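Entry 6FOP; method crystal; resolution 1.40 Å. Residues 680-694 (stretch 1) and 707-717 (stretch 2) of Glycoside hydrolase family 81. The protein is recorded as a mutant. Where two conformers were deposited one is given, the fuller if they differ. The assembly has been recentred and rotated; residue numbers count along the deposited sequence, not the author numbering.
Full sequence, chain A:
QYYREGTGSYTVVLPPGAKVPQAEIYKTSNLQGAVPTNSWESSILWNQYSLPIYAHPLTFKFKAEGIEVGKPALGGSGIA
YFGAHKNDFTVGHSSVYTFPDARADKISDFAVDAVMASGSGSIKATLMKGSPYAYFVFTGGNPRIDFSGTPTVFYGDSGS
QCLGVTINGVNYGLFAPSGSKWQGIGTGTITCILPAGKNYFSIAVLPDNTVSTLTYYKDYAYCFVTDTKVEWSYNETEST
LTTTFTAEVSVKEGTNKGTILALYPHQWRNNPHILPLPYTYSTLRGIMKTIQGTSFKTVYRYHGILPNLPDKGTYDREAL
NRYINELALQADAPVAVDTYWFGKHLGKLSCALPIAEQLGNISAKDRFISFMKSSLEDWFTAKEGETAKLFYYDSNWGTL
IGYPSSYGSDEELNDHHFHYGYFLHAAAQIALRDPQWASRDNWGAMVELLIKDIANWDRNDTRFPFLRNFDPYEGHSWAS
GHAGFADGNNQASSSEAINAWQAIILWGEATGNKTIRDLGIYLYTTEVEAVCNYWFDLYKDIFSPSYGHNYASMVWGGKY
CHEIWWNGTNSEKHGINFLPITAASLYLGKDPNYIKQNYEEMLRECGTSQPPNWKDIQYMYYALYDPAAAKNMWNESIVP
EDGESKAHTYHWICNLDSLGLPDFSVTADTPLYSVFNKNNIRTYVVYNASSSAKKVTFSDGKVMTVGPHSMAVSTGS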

ATOM      1  N   ASN A 680      20.916 -10.867 -25.142  1.00 23.83           N
ATOM      2  CA  ASN A 680      20.472 -12.265 -25.193  1.00 23.83           C
ATOM      3  C   ASN A 680      21.347 -13.290 -24.470  1.00 22.90           C
ATOM      4  O   ASN A 680      21.135 -14.492 -24.637  1.00 29.36           O
ATOM      5  CB  ASN A 680      20.189 -12.711 -26.640  1.00 25.77           C
ATOM      6  CG  ASN A 680      19.191 -11.805 -27.325  1.00 28.90           C
ATOM      7  OD1 ASN A 680      18.096 -11.591 -26.815  1.00 33.14           O
ATOM      8  ND2 ASN A 680      19.545 -11.291 -28.488  1.00 33.77           N
ATOM      9  N   ILE A 681      22.291 -12.823 -23.654  1.00 20.03           N
ATOM     10  CA  ILE A 681      23.075 -13.689 -22.764  1.00 20.39           C
ATOM     11  C   ILE A 681      22.547 -13.483 -21.344  1.00 19.27           C
ATOM     12  O   ILE A 681      22.618 -12.360 -20.830  1.00 18.35           O
ATOM     13  CB  ILE A 681      24.581 -13.318 -22.786  1.00 22.89           C
ATOM     14  CG1 ILE A 681      25.155 -13.310 -24.219  1.00 27.63           C
ATOM     15  CG2 ILE A 681      25.338 -14.253 -21.859  1.00 25.57           C
ATOM     16  CD1 ILE A 681      24.949 -14.587 -24.965  1.00 30.11           C
ATOM     17  N   ARG A 682      22.047 -14.544 -20.714  1.00 18.44           N
ATOM     18  CA  ARG A 682      21.507 -14.448 -19.360  1.00 17.90           C
ATOM     19  C   ARG A 682      22.559 -14.691 -18.296  1.00 16.58           C
ATOM     20  O   ARG A 682      23.408 -15.572 -18.441  1.00 17.61           O
ATOM     21  CB  ARG A 682      20.344 -15.421 -19.160  1.00 18.61           C
ATOM     22  CG  ARG A 682      19.081 -14.942 -19.821  1.00 19.72           C
ATOM     23  CD  ARG A 682      17.939 -15.916 -19.630  1.00 19.77           C
ATOM     24  NE  ARG A 682      16.747 -15.323 -20.220  1.00 21.38           N
ATOM     25  CZ  ARG A 682      15.683 -15.979 -20.651  1.00 21.66           C
ATOM     26  NH1 ARG A 682      15.610 -17.309 -20.577  1.00 22.00           N
ATOM     27  NH2 ARG A 682      14.684 -15.274 -21.180  1.00 22.87           N
ATOM     28  N   THR A 683      22.492 -13.895 -17.235  1.00 14.94           N
ATOM     29  CA  THR A 683      23.248 -14.135 -16.015  1.00 15.82           C
ATOM     30  C   THR A 683      22.243 -14.351 -14.882  1.00 15.44           C
ATOM     31  O   THR A 683      21.267 -13.589 -14.720  1.00 17.50           O
ATOM     32  CB  THR A 683      24.235 -12.996 -15.687  1.00 17.01           C
ATOM     33  OG1 THR A 683      25.181 -12.883 -16.751  1.00 18.36           O
ATOM     34  CG2 THR A 683      24.967 -13.274 -14.400  1.00 17.99           C
ATOM     35  N   TYR A 684      22.483 -15.399 -14.117  1.00 15.12           N
ATOM     36  CA  TYR A 684      21.594 -15.851 -13.066  1.00 15.13           C
ATOM     37  C   TYR A 684      22.277 -15.605 -11.732  1.00 15.17           C
ATOM     38  O   TYR A 684      23.447 -15.997 -11.557  1.00 16.14           O
ATOM     39  CB  TYR A 684      21.340 -17.340 -13.259  1.00 15.57           C
ATOM     40  CG  TYR A 684      20.813 -17.728 -14.618  1.00 15.80           C
ATOM     41  CD1 TYR A 684      21.658 -17.893 -15.696  1.00 16.88           C
ATOM     42  CD2 TYR A 684      19.455 -17.952 -14.821  1.00 16.58           C
ATOM     43  CE1 TYR A 684      21.196 -18.246 -16.941  1.00 18.15           C
ATOM     44  CE2 TYR A 684      18.975 -18.313 -16.073  1.00 16.84           C
ATOM     45  CZ  TYR A 684      19.847 -18.451 -17.131  1.00 17.64           C
ATOM     46  OH  TYR A 684      19.401 -18.823 -18.369  1.00 20.62           O
ATOM     47  N   VAL A 685      21.590 -14.966 -10.801  1.00 15.09           N
ATOM     48  CA  VAL A 685      22.141 -14.642  -9.495  1.00 14.98           C
ATOM     49  C   VAL A 685      21.213 -15.212  -8.439  1.00 14.20           C
ATOM     50  O   VAL A 685      19.996 -14.993  -8.500  1.00 15.66           O
ATOM     51  CB  VAL A 685      22.290 -13.135  -9.275  1.00 15.75           C
ATOM     52  CG1 VAL A 685      22.965 -12.850  -7.937  1.00 16.39           C
ATOM     53  CG2 VAL A 685      23.047 -12.508 -10.459  1.00 16.09           C
ATOM     54  N   VAL A 686      21.757 -15.954  -7.503  1.00 14.70           N
ATOM     55  CA  VAL A 686      20.991 -16.527  -6.393  1.00 15.08           C
ATOM     56  C   VAL A 686      21.675 -16.184  -5.073  1.00 16.02           C
ATOM     57  O   VAL A 686      22.905 -16.247  -4.972  1.00 16.40           O
ATOM     58  CB  VAL A 686      20.933 -18.056  -6.511  1.00 16.65           C
ATOM     59  CG1 VAL A 686      20.275 -18.698  -5.299  1.00 18.71           C
ATOM     60  CG2 VAL A 686      20.218 -18.455  -7.782  1.00 17.51           C
ATOM     61  N   TYR A 687      20.891 -15.909  -4.032  1.00 14.63           N
ATOM     62  CA  TYR A 687      21.409 -15.868  -2.685  1.00 16.50           C
ATOM     63  C   TYR A 687      20.761 -16.987  -1.889  1.00 14.78           C
ATOM     64  O   TYR A 687      19.527 -17.110  -1.858  1.00 15.77           O
ATOM     65  CB  TYR A 687      21.199 -14.520  -1.977  1.00 15.91           C
ATOM     66  CG  TYR A 687      21.968 -14.518  -0.672  1.00 16.55           C
ATOM     67  CD1 TYR A 687      23.347 -14.352  -0.669  1.00 17.62           C
ATOM     68  CD2 TYR A 687      21.368 -14.806   0.536  1.00 15.94           C
ATOM     69  CE1 TYR A 687      24.077 -14.438   0.492  1.00 19.08           C
ATOM     70  CE2 TYR A 687      22.110 -14.890   1.712  1.00 17.69           C
ATOM     71  CZ  TYR A 687      23.470 -14.697   1.682  1.00 18.96           C
ATOM     72  OH  TYR A 687      24.225 -14.788   2.831  1.00 22.34           O
ATOM     73  N   ASN A 688      21.574 -17.814  -1.249  1.00 15.58           N
ATOM     74  CA  ASN A 688      21.099 -18.853  -0.339  1.00 16.19           C
ATOM     75  C   ASN A 688      21.316 -18.399   1.083  1.00 16.79           C
ATOM     76  O   ASN A 688      22.448 -18.414   1.568  1.00 17.89           O
ATOM     77  CB  ASN A 688      21.848 -20.161  -0.625  1.00 17.30           C
ATOM     78  CG  ASN A 688      21.428 -21.309   0.266  1.00 18.71           C
ATOM     79  OD1 ASN A 688      20.549 -21.186   1.140  1.00 20.31           O
ATOM     80  ND2 ASN A 688      22.061 -22.456   0.042  1.00 20.03           N
ATOM     81  N   ALA A 689      20.233 -18.031   1.758  1.00 17.25           N
ATOM     82  CA  ALA A 689      20.284 -17.576   3.138  1.00 17.49           C
ATOM     83  C   ALA A 689      20.159 -18.726   4.147  1.00 18.74           C
ATOM     84  O   ALA A 689      20.144 -18.481   5.344  1.00 21.20           O
ATOM     85  CB  ALA A 689      19.195 -16.553   3.388  1.00 19.22           C
ATOM     86  N   SER A 690      20.037 -19.955   3.672  1.00 19.73           N
ATOM     87  CA  SER A 690      19.867 -21.113   4.568  1.00 21.66           C
ATOM     88  C   SER A 690      21.211 -21.726   4.915  1.00 22.13           C
ATOM     89  O   SER A 690      22.233 -21.401   4.302  1.00 21.92           O
ATOM     90  CB  SER A 690      18.961 -22.158   3.924  1.00 22.89           C
ATOM     91  OG  SER A 690      19.658 -22.976   3.012  1.00 23.34           O
ATOM     92  N   SER A 691      21.189 -22.660   5.862  1.00 24.04           N
ATOM     93  CA  SER A 691      22.388 -23.359   6.295  1.00 25.20           C
ATOM     94  C   SER A 691      22.673 -24.647   5.528  1.00 25.95           C
ATOM     95  O   SER A 691      23.625 -25.354   5.870  1.00 30.08           O
ATOM     96  CB  SER A 691      22.302 -23.651   7.791  1.00 27.62           C
ATOM     97  OG  SER A 691      22.373 -22.428   8.500  1.00 30.51           O
ATOM     98  N   SER A 692      21.873 -24.950   4.508  1.00 26.66           N
ATOM     99  CA  SER A 692      22.094 -26.117   3.632  1.00 28.83           C
ATOM    100  C   SER A 692      22.298 -25.645   2.201  1.00 25.73           C
ATOM    101  O   SER A 692      21.698 -24.645   1.775  1.00 24.83           O
ATOM    102  CB  SER A 692      20.868 -27.038   3.646  1.00 31.67           C
ATOM    103  OG  SER A 692      20.524 -27.435   4.955  1.00 38.05           O
ATOM    104  N   ALA A 693      23.093 -26.388   1.434  1.00 26.75           N
ATOM    105  CA  ALA A 693      23.176 -26.161  -0.010  1.00 24.68           C
ATOM    106  C   ALA A 693      21.797 -26.288  -0.666  1.00 23.80           C
ATOM    107  O   ALA A 693      20.966 -27.080  -0.224  1.00 24.40           O
ATOM    108  CB  ALA A 693      24.132 -27.136  -0.648  1.00 25.99           C
ATOM    109  N   LYS A 694      21.571 -25.468  -1.696  1.00 20.96           N
ATOM    110  CA  LYS A 694      20.312 -25.431  -2.447  1.00 21.57           C
ATOM    111  C   LYS A 694      20.584 -25.773  -3.887  1.00 19.44           C
ATOM    112  O   LYS A 694      21.600 -25.348  -4.455  1.00 22.26           O
ATOM    113  CB  LYS A 694      19.671 -24.041  -2.422  1.00 22.08           C
ATOM    114  CG  LYS A 694      18.861 -23.680  -1.203  1.00 23.81           C
ATOM    115  CD  LYS A 694      18.287 -22.275  -1.388  1.00 22.77           C
ATOM    116  CE  LYS A 694      17.561 -21.795  -0.142  1.00 24.37           C
ATOM    117  NZ  LYS A 694      16.379 -22.682   0.132  1.00 22.85           N
ATOM    118  N   GLY A 707      25.947 -22.906  -2.298  1.00 21.22           N
ATOM    119  CA  GLY A 707      26.288 -23.263  -0.945  1.00 21.40           C
ATOM    120  C   GLY A 707      25.559 -22.428   0.108  1.00 21.28           C
ATOM    121  O   GLY A 707      25.002 -21.380  -0.194  1.00 21.19           O
ATOM    122  N   PRO A 708      25.532 -22.917   1.348  1.00 23.20           N
ATOM    123  CA  PRO A 708      24.892 -22.180   2.431  1.00 22.36           C
ATOM    124  C   PRO A 708      25.449 -20.773   2.643  1.00 21.73           C
ATOM    125  O   PRO A 708      26.646 -20.552   2.464  1.00 22.91           O
ATOM    126  CB  PRO A 708      25.164 -23.056   3.666  1.00 24.86           C
ATOM    127  CG  PRO A 708      26.361 -23.842   3.317  1.00 27.60           C
ATOM    128  CD  PRO A 708      26.290 -24.085   1.850  1.00 24.15           C
ATOM    129  N   HIS A 709      24.561 -19.832   2.962  1.00 20.57           N
ATOM    130  CA  HIS A 709      24.954 -18.457   3.294  1.00 19.22           C
ATOM    131  C   HIS A 709      25.896 -17.878   2.249  1.00 19.37           C
ATOM    132  O   HIS A 709      26.947 -17.350   2.582  1.00 22.47           O
ATOM    133  CB  HIS A 709      25.544 -18.376   4.698  1.00 21.01           C
ATOM    134  CG  HIS A 709      24.635 -18.927   5.741  1.00 21.37           C
ATOM    135  ND1 HIS A 709      23.425 -18.347   6.049  1.00 22.41           N
ATOM    136  CD2 HIS A 709      24.723 -20.040   6.507  1.00 23.66           C
ATOM    137  CE1 HIS A 709      22.826 -19.053   6.987  1.00 23.30           C
ATOM    138  NE2 HIS A 709      23.585 -20.091   7.279  1.00 25.28           N
ATOM    139  N   SER A 710      25.487 -17.949   0.989  0.65 19.69           N
ATOM    140  CA  SER A 710      26.292 -17.388  -0.066  0.65 20.34           C
ATOM    141  C   SER A 710      25.519 -16.955  -1.273  0.65 19.12           C
ATOM    142  O   SER A 710      24.387 -17.421  -1.535  0.65 18.97           O
ATOM    143  CB  SER A 710      27.328 -18.395  -0.509  0.65 22.51           C
ATOM    144  OG  SER A 710      26.730 -19.398  -1.297  0.65 23.46           O
ATOM    145  N   MET A 711      26.166 -16.058  -2.003  1.00 18.82           N
ATOM    146  CA  MET A 711      25.712 -15.620  -3.322  0.58 18.12           C
ATOM    147  C   MET A 711      26.445 -16.402  -4.396  1.00 17.61           C
ATOM    148  O   MET A 711      27.650 -16.664  -4.290  1.00 21.75           O
ATOM    149  CB  MET A 711      25.944 -14.114  -3.549  0.58 19.03           C
ATOM    150  CG  MET A 711      25.296 -13.548  -4.813  0.58 18.94           C
ATOM    151  SD  MET A 711      25.088 -11.743  -4.871  0.58 18.84           S
ATOM    152  CE  MET A 711      23.643 -11.579  -3.843  0.58 17.43           C
ATOM    153  N   ALA A 712      25.721 -16.785  -5.433  1.00 17.15           N
ATOM    154  CA  ALA A 712      26.301 -17.439  -6.606  1.00 18.18           C
ATOM    155  C   ALA A 712      25.827 -16.749  -7.861  1.00 15.90           C
ATOM    156  O   ALA A 712      24.680 -16.288  -7.929  1.00 17.32           O
ATOM    157  CB  ALA A 712      25.947 -18.898  -6.647  1.00 19.23           C
ATOM    158  N   VAL A 713      26.709 -16.676  -8.859  1.00 17.03           N
ATOM    159  CA  VAL A 713      26.442 -16.073 -10.145  1.00 17.24           C
ATOM    160  C   VAL A 713      26.899 -17.030 -11.230  1.00 17.41           C
ATOM    161  O   VAL A 713      28.028 -17.568 -11.171  1.00 19.01           O
ATOM    162  CB  VAL A 713      27.219 -14.757 -10.328  1.00 17.72           C
ATOM    163  CG1 VAL A 713      26.876 -14.090 -11.652  1.00 17.78           C
ATOM    164  CG2 VAL A 713      26.957 -13.789  -9.153  1.00 18.04           C
ATOM    165  N   SER A 714      26.064 -17.221 -12.238  1.00 16.49           N
ATOM    166  CA  SER A 714      26.428 -18.051 -13.399  1.00 17.79           C
ATOM    167  C   SER A 714      25.907 -17.393 -14.656  1.00 17.14           C
ATOM    168  O   SER A 714      24.756 -16.965 -14.695  1.00 17.99           O
ATOM    169  CB  SER A 714      25.911 -19.475 -13.258  1.00 18.10           C
ATOM    170  OG  SER A 714      26.286 -20.278 -14.386  1.00 19.67           O
ATOM    171  N   THR A 715      26.766 -17.265 -15.667  1.00 18.15           N
ATOM    172  CA  THR A 715      26.391 -16.681 -16.956  1.00 18.27           C
ATOM    173  C   THR A 715      26.289 -17.754 -18.027  1.00 19.62           C
ATOM    174  O   THR A 715      27.185 -18.592 -18.157  1.00 22.16           O
ATOM    175  CB  THR A 715      27.425 -15.632 -17.382  1.00 19.98           C
ATOM    176  OG1 THR A 715      27.423 -14.576 -16.418  1.00 21.04           O
ATOM    177  CG2 THR A 715      27.106 -15.036 -18.739  1.00 20.75           C
ATOM    178  N   GLY A 716      25.211 -17.714 -18.805  1.00 19.47           N
ATOM    179  CA  GLY A 716      25.064 -18.583 -19.958  1.00 19.55           C
ATOM    180  C   GLY A 716      24.520 -19.943 -19.610  1.00 20.80           C
ATOM    181  O   GLY A 716      24.058 -20.187 -18.490  1.00 23.14           O
ATOM    182  N   SER A 717      24.546 -20.809 -20.610  1.00 25.61           N
ATOM    183  CA  SER A 717      23.961 -22.126 -20.533  1.00 28.47           C
ATOM    184  C   SER A 717      25.060 -23.137 -20.351  1.00 34.54           C
ATOM    185  O   SER A 717      24.865 -24.267 -20.797  1.00 36.33           O
ATOM    186  CB  SER A 717      23.251 -22.455 -21.846  1.00 31.41           C
ATOM    187  OG  SER A 717      22.338 -21.429 -22.180  1.00 37.10           O
ATOM    188  OXT SER A 717      26.142 -22.830 -19.848  1.00 38.22           O
TER
HETATM  189  O   HOH W   1      22.942 -15.690   5.067  1.00 20.94           O
HETATM  190  O   HOH W   2      26.820 -14.264   2.873  1.00 45.64           O

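Strands 681-688 and 710-715 run antiparallel, their axes 167° apart and 4.6 Å at closest approach, and the contact buries 916 Å² counted over both sides. The three residues most covered by the opposite stretch are His-709, Tyr-687 and Tyr-684.

His-709, at 86 Å², lies just before strand 710-715. Its positive phi and psi (50°/52°) mark a turn in the backbone, and although its CA-to-CB bond points away from the other stretch, the imidazole comes back to it. His-709 NE2 lies 2.9 Å from Ser-691 OG, a hydrogen bond at the ring edge in which either atom could be the donor. The carbonyl O of Ser-690 sits over one face of the same ring and accepts a hydrogen bond from His-709 N (3.1 Å), though the angle of 135° is far from straight. His-709 thus holds Ser-690 through its backbone N and Ser-691 through its ring.

Tyr-687 (68 Å²) pairs with Met-711 at a non-hydrogen-bonded position, where the CA atoms are 4.4 Å apart. Its ring leans across the neighbouring strand: Tyr-687 CD1 packs on Met-711 CB at 3.9 Å and lies 3.4 Å from Ser-710 O. The hydroxyl reaches His-709 through two waters. Water 1 is 2.7 Å from Tyr-687 OH and 2.9 Å from His-709 ND1; water 2 is 2.6 Å from Tyr-687 OH and donates to His-709 O at 3.1 Å. On the same sheet face, Val-685 CG1 meets Met-711 SD at 3.9 Å, and Thr-683 OG1 and Thr-715 OG1 are hydrogen-bonded at 2.8 Å.

Tyr-684 (58 Å²) points to the other face, shared with Val-686, Asn-688, Ala-712 and Ser-714. Its backbone forms a reciprocal pair with Ser-714: Tyr-684 N to Ser-714 O is 2.8 Å at 173°, and Ser-714 N to Tyr-684 O is 3.0 Å. The ring's edge lies near Ser-714 O, while Tyr-684 CE1 approaches Gly-716 O at 3.8 Å; the hydroxyl is hydrogen-bonded elsewhere in the structure. Val-686 and Ala-712 repeat the pairing, with N-to-O distances of 3.0 Å from Val-686 N to Ala-712 O and 2.9 Å from Ala-712 N to Val-686 O. At Asn-688 the ladder loosens: Asn-688 N to Ser-710 O remains nearly straight (2.9 Å, 174°), but Ser-710 N to Asn-688 O bends to 138° at 3.1 Å. The Asn-688 side chain braces the following loop, Asn-688 OD1 accepting from Ser-690 OG at 2.7 Å and Asn-688 ND2 donating to Ser-692 O at 2.8 Å.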